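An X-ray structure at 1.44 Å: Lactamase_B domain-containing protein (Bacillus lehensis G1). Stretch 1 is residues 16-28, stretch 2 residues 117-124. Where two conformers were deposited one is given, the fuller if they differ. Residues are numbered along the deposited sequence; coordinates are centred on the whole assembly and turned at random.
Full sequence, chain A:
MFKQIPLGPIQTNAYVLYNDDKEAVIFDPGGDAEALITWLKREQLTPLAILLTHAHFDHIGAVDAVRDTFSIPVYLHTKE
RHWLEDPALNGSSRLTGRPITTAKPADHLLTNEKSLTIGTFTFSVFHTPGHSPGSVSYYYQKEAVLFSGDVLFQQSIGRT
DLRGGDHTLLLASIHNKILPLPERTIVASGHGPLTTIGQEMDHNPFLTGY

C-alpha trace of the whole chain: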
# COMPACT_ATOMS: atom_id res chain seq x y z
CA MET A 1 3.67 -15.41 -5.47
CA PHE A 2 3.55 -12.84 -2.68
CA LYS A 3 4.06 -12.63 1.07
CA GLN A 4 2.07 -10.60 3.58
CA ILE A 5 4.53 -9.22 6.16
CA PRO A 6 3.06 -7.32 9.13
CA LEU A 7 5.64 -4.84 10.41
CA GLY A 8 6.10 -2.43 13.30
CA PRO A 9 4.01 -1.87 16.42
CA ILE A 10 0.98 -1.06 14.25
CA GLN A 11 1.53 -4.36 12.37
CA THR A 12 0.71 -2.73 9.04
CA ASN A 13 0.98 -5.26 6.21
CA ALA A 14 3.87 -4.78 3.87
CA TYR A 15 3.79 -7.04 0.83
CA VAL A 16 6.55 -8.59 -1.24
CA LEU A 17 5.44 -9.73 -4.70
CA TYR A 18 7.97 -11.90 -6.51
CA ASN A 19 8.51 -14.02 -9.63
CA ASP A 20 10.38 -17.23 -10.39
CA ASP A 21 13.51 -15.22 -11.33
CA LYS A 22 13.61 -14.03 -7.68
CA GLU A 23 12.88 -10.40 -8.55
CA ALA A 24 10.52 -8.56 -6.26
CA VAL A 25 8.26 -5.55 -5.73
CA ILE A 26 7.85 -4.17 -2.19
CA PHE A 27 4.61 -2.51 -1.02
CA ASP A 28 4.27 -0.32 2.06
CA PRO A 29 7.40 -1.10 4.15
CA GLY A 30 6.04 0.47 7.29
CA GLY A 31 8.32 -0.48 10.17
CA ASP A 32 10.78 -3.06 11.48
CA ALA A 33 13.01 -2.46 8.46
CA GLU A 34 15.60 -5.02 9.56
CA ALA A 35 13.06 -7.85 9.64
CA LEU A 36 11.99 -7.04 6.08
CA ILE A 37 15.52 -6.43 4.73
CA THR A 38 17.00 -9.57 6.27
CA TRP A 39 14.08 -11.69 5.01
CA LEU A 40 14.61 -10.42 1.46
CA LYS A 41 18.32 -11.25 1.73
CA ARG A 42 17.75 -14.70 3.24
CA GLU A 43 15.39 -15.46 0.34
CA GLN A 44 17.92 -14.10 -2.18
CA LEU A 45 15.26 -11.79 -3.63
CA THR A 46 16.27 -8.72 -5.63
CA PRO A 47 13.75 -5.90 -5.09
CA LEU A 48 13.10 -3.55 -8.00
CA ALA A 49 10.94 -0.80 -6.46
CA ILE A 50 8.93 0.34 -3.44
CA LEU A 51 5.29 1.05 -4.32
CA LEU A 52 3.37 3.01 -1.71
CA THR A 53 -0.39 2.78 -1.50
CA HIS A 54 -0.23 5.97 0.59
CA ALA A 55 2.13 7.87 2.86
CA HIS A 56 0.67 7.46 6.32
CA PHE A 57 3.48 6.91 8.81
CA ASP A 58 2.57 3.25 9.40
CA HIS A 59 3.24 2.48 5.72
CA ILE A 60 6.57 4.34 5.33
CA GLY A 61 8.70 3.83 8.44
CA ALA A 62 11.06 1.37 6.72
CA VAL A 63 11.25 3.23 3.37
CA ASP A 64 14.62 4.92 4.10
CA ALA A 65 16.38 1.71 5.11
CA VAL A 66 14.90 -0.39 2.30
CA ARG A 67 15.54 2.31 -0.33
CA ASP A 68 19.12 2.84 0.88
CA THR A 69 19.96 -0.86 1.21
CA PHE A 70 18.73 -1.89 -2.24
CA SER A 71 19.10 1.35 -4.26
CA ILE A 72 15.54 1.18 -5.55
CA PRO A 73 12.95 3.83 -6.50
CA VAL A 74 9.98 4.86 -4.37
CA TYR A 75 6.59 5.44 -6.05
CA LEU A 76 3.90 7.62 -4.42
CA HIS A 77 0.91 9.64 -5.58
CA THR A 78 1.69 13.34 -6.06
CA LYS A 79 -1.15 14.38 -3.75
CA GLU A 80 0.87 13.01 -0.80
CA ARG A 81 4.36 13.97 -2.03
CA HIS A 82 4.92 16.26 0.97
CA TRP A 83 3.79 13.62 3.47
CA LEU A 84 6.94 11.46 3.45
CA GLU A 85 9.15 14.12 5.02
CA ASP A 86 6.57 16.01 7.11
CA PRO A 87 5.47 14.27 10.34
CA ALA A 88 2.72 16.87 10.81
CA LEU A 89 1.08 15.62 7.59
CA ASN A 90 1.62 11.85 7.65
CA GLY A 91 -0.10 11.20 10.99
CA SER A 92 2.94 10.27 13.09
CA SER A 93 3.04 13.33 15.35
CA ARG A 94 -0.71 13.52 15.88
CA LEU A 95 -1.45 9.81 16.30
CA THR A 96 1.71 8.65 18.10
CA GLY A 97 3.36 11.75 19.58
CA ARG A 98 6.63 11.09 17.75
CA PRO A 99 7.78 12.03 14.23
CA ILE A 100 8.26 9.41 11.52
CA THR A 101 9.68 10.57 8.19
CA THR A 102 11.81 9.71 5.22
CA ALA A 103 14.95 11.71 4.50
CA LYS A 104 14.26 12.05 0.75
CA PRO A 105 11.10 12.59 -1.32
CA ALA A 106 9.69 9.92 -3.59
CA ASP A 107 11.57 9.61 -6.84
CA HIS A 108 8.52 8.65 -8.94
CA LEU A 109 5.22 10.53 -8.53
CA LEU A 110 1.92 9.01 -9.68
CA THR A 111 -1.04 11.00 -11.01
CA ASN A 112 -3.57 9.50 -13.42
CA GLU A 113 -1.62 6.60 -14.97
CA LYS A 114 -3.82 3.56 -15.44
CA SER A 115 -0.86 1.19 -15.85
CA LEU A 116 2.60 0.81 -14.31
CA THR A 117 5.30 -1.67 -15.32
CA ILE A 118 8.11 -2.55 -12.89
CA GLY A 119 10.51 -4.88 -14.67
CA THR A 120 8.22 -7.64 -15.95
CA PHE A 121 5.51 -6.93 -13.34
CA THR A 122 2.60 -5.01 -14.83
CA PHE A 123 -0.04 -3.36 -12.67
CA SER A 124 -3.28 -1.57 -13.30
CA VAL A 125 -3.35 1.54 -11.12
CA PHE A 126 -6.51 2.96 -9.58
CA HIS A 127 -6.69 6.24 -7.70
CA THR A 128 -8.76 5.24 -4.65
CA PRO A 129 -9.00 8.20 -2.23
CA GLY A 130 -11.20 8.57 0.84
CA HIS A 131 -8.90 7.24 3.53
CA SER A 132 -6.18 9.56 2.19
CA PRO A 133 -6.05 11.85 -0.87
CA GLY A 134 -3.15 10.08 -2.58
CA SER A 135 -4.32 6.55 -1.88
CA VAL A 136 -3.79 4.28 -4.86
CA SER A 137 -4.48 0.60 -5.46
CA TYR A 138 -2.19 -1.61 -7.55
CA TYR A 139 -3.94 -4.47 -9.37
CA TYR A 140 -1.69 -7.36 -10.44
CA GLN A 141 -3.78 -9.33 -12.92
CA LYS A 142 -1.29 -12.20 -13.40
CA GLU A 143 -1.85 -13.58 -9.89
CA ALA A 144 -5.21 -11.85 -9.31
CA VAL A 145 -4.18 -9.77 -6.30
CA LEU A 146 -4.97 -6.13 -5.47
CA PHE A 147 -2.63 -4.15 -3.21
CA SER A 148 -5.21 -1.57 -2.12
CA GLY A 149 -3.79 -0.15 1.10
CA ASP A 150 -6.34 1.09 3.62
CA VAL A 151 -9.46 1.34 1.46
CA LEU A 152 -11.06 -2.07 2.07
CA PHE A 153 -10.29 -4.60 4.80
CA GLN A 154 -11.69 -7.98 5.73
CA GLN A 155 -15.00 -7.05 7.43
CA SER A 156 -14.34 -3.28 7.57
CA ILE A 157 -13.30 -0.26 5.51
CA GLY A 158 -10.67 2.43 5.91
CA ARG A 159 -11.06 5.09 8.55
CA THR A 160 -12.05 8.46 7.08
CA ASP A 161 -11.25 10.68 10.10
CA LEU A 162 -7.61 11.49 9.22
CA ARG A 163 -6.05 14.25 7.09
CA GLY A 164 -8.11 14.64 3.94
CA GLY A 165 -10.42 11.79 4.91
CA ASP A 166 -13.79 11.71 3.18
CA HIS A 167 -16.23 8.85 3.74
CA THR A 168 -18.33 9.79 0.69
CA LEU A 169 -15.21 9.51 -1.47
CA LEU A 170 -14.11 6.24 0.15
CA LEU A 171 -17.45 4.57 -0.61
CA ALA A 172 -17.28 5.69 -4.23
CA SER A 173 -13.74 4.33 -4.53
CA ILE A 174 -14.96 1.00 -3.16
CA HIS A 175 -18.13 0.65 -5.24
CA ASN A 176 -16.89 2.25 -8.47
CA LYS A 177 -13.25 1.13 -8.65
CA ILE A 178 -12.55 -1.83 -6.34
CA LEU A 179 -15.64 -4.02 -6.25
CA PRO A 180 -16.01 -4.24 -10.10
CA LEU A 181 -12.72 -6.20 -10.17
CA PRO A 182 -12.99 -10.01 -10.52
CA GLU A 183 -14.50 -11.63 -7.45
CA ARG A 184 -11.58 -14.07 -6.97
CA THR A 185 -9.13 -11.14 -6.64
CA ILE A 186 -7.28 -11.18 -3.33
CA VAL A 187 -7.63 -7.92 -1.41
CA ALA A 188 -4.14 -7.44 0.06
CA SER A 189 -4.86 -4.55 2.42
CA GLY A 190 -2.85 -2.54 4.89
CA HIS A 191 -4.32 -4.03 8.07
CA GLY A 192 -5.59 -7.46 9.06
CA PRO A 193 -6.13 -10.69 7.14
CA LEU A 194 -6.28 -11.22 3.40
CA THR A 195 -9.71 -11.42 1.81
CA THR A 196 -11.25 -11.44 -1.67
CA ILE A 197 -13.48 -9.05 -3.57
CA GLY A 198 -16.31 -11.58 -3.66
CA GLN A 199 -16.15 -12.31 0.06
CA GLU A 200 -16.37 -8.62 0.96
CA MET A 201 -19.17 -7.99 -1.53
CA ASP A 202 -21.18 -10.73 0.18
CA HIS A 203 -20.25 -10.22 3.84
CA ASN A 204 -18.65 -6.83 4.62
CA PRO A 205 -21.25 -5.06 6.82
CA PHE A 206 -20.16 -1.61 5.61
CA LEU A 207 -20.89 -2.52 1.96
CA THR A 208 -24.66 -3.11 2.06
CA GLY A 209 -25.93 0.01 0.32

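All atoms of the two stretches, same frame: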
# COMPACT_ATOMS: atom_id res chain seq x y z
N VAL A 16 5.51 -8.35 -0.25
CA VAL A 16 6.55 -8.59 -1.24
C VAL A 16 5.97 -9.49 -2.31
O VAL A 16 5.60 -10.64 -2.02
CB VAL A 16 7.82 -9.19 -0.63
CG1 VAL A 16 8.84 -9.39 -1.75
CG2 VAL A 16 8.39 -8.28 0.44
N LEU A 17 5.86 -8.97 -3.53
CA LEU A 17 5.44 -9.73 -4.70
C LEU A 17 6.69 -10.14 -5.46
O LEU A 17 7.60 -9.33 -5.65
CB LEU A 17 4.57 -8.83 -5.59
CG LEU A 17 4.06 -9.41 -6.92
CD1 LEU A 17 3.06 -10.54 -6.71
CD2 LEU A 17 3.45 -8.28 -7.77
N TYR A 18 6.76 -11.40 -5.88
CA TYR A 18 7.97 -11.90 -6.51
C TYR A 18 7.61 -12.78 -7.70
O TYR A 18 6.44 -13.13 -7.92
CB TYR A 18 8.86 -12.65 -5.51
CG TYR A 18 8.13 -13.71 -4.72
CD1 TYR A 18 7.92 -14.97 -5.25
CD2 TYR A 18 7.64 -13.44 -3.44
CE1 TYR A 18 7.24 -15.94 -4.54
CE2 TYR A 18 6.96 -14.40 -2.73
CZ TYR A 18 6.77 -15.65 -3.28
OH TYR A 18 6.10 -16.63 -2.58
N ASN A 19 8.63 -13.13 -8.48
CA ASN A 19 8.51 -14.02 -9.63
C ASN A 19 9.52 -15.16 -9.49
O ASN A 19 10.30 -15.21 -8.53
CB ASN A 19 8.67 -13.26 -10.97
CG ASN A 19 10.04 -12.61 -11.15
OD1 ASN A 19 11.02 -12.98 -10.50
ND2 ASN A 19 10.11 -11.64 -12.06
N ASP A 20 9.50 -16.07 -10.46
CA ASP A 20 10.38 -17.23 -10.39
C ASP A 20 11.85 -16.86 -10.56
O ASP A 20 12.72 -17.60 -10.08
CB ASP A 20 9.96 -18.30 -11.40
CG ASP A 20 8.66 -18.98 -11.01
OD1 ASP A 20 8.19 -18.78 -9.87
OD2 ASP A 20 8.11 -19.74 -11.83
N ASP A 21 12.15 -15.74 -11.20
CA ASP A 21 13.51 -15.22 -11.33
C ASP A 21 14.01 -14.52 -10.07
O ASP A 21 15.08 -13.91 -10.11
CB ASP A 21 13.61 -14.25 -12.52
CG ASP A 21 13.45 -14.94 -13.86
OD1 ASP A 21 13.14 -14.25 -14.85
OD2 ASP A 21 13.65 -16.17 -13.92
N LYS A 22 13.25 -14.59 -8.98
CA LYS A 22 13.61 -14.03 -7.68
C LYS A 22 13.72 -12.51 -7.68
O LYS A 22 14.41 -11.93 -6.83
CB LYS A 22 14.84 -14.71 -7.06
CG LYS A 22 14.59 -16.16 -6.66
CD LYS A 22 14.98 -16.42 -5.22
CE LYS A 22 14.49 -17.77 -4.73
NZ LYS A 22 13.85 -17.69 -3.38
N GLU A 23 13.04 -11.84 -8.60
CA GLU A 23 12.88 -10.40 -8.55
C GLU A 23 11.63 -10.07 -7.76
O GLU A 23 10.71 -10.89 -7.64
CB GLU A 23 12.74 -9.84 -9.96
CG GLU A 23 13.95 -10.10 -10.82
CD GLU A 23 13.67 -9.84 -12.29
OE1 GLU A 23 12.58 -10.21 -12.78
OE2 GLU A 23 14.55 -9.25 -12.96
N ALA A 24 11.59 -8.86 -7.20
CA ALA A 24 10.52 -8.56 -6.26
C ALA A 24 10.09 -7.10 -6.32
O ALA A 24 10.88 -6.21 -6.66
CB ALA A 24 10.95 -8.90 -4.83
N VAL A 25 8.84 -6.88 -5.92
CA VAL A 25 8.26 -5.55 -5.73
C VAL A 25 7.80 -5.47 -4.28
O VAL A 25 7.14 -6.39 -3.78
CB VAL A 25 7.08 -5.32 -6.70
CG1 VAL A 25 6.50 -3.92 -6.54
CG2 VAL A 25 7.55 -5.51 -8.14
N ILE A 26 8.15 -4.37 -3.61
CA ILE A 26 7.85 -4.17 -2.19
C ILE A 26 6.73 -3.14 -2.09
O ILE A 26 6.82 -2.07 -2.71
CB ILE A 26 9.09 -3.67 -1.43
CG1 ILE A 26 10.24 -4.69 -1.53
CG2 ILE A 26 8.72 -3.37 0.02
CD1 ILE A 26 11.57 -4.16 -0.98
N PHE A 27 5.69 -3.45 -1.31
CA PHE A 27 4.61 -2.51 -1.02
C PHE A 27 4.64 -2.13 0.45
O PHE A 27 4.75 -3.00 1.31
CB PHE A 27 3.25 -3.14 -1.32
CG PHE A 27 3.05 -3.49 -2.75
CD1 PHE A 27 2.44 -2.62 -3.62
CD2 PHE A 27 3.52 -4.70 -3.24
CE1 PHE A 27 2.28 -2.95 -4.95
CE2 PHE A 27 3.37 -5.04 -4.57
CZ PHE A 27 2.74 -4.16 -5.42
N ASP A 28 4.53 -0.83 0.72
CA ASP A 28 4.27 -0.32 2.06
C ASP A 28 5.18 -0.88 3.16
O ASP A 28 4.69 -1.50 4.12
CB ASP A 28 2.81 -0.53 2.44
CG ASP A 28 1.85 0.27 1.59
OD1 ASP A 28 2.28 0.96 0.64
OD2 ASP A 28 0.63 0.21 1.86
N THR A 117 4.49 -0.48 -15.13
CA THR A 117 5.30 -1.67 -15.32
C THR A 117 6.62 -1.53 -14.56
O THR A 117 7.35 -0.56 -14.76
CB THR A 117 5.55 -1.94 -16.80
OG1 THR A 117 4.29 -2.24 -17.43
CG2 THR A 117 6.47 -3.13 -16.98
N ILE A 118 6.89 -2.49 -13.67
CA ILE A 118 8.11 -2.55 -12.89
C ILE A 118 8.82 -3.82 -13.32
O ILE A 118 8.42 -4.93 -12.94
CB ILE A 118 7.83 -2.57 -11.37
CG1 ILE A 118 7.01 -1.35 -10.92
CG2 ILE A 118 9.15 -2.68 -10.58
CD1 ILE A 118 7.74 -0.02 -11.05
N GLY A 119 9.88 -3.69 -14.12
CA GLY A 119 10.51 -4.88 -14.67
C GLY A 119 9.50 -5.62 -15.54
O GLY A 119 8.92 -5.04 -16.46
N THR A 120 9.26 -6.89 -15.24
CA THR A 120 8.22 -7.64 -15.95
C THR A 120 6.91 -7.72 -15.17
O THR A 120 6.00 -8.44 -15.60
CB THR A 120 8.70 -9.04 -16.34
OG1 THR A 120 9.22 -9.72 -15.20
CG2 THR A 120 9.77 -8.96 -17.43
N PHE A 121 6.78 -7.00 -14.06
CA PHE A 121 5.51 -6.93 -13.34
C PHE A 121 4.69 -5.78 -13.90
O PHE A 121 5.14 -4.63 -13.86
CB PHE A 121 5.74 -6.66 -11.85
CG PHE A 121 6.61 -7.67 -11.15
CD1 PHE A 121 6.06 -8.79 -10.56
CD2 PHE A 121 7.98 -7.48 -11.07
CE1 PHE A 121 6.86 -9.71 -9.89
CE2 PHE A 121 8.79 -8.40 -10.41
CZ PHE A 121 8.23 -9.51 -9.82
N THR A 122 3.50 -6.07 -14.39
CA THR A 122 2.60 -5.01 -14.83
C THR A 122 1.41 -4.90 -13.89
O THR A 122 0.85 -5.92 -13.46
CB THR A 122 2.15 -5.20 -16.28
OG1 THR A 122 3.30 -5.21 -17.12
CG2 THR A 122 1.25 -4.03 -16.72
N PHE A 123 1.06 -3.66 -13.57
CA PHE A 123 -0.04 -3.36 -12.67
C PHE A 123 -1.01 -2.42 -13.36
O PHE A 123 -0.59 -1.55 -14.14
CB PHE A 123 0.47 -2.64 -11.42
CG PHE A 123 1.52 -3.40 -10.67
CD1 PHE A 123 1.16 -4.40 -9.78
CD2 PHE A 123 2.86 -3.12 -10.86
CE1 PHE A 123 2.14 -5.11 -9.09
CE2 PHE A 123 3.83 -3.81 -10.17
CZ PHE A 123 3.48 -4.80 -9.28
N SER A 124 -2.29 -2.61 -13.08
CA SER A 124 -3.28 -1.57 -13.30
C SER A 124 -3.34 -0.71 -12.05
O SER A 124 -3.31 -1.22 -10.92
CB SER A 124 -4.65 -2.19 -13.56
OG SER A 124 -4.72 -2.75 -14.86
O HOH W 1 7.65 -10.50 -13.37
O HOH W 2 11.01 -7.91 -13.47
O HOH W 3 11.62 -11.00 -15.28

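Two beta hairpins pack through their side chains, with an apolar core centred on Phe121 and a water-bridged polar margin, and no direct hydrogen bond crosses between them. Each stretch satisfies its own backbone: Leu17 and Val25 pair in both directions above a type I turn from Asn19 to Lys22, while Ile118 and Phe121 pair around a type II' turn whose Gly119 adopts a positive phi. The strands therefore meet as layers, the axes of 23-27 and 121-124 approaching to 9.7 Å at 31°, a gap that side chains must fill.

Phe121 makes the largest single contribution. Val25 CG2 sits over one face of its ring, 3.9 Å from the centroid, a CH-pi contact, while the ring edge reaches backbone, with Phe121 CZ 3.6 Å from Glu23 O. Leu17 CD2 touches both phenylalanines of stretch 2, 3.9 Å from Phe121 CD1 and 3.7 Å from Phe123 CE1. Deeper along the strands, Phe27 turns its edge toward the face of Phe123, the planes at 85°.

At the turn end, Asn19 ND2 donates to Glu23 OE1 at 2.9 Å, and Asn19 OD1 accepts from Glu23 N at 3.0 Å, fixing both side chains. Three waters then link this pair to Thr120; water 2 donates to Glu23 OE1 (2.9 Å) and accepts from Thr120 N (2.7 Å).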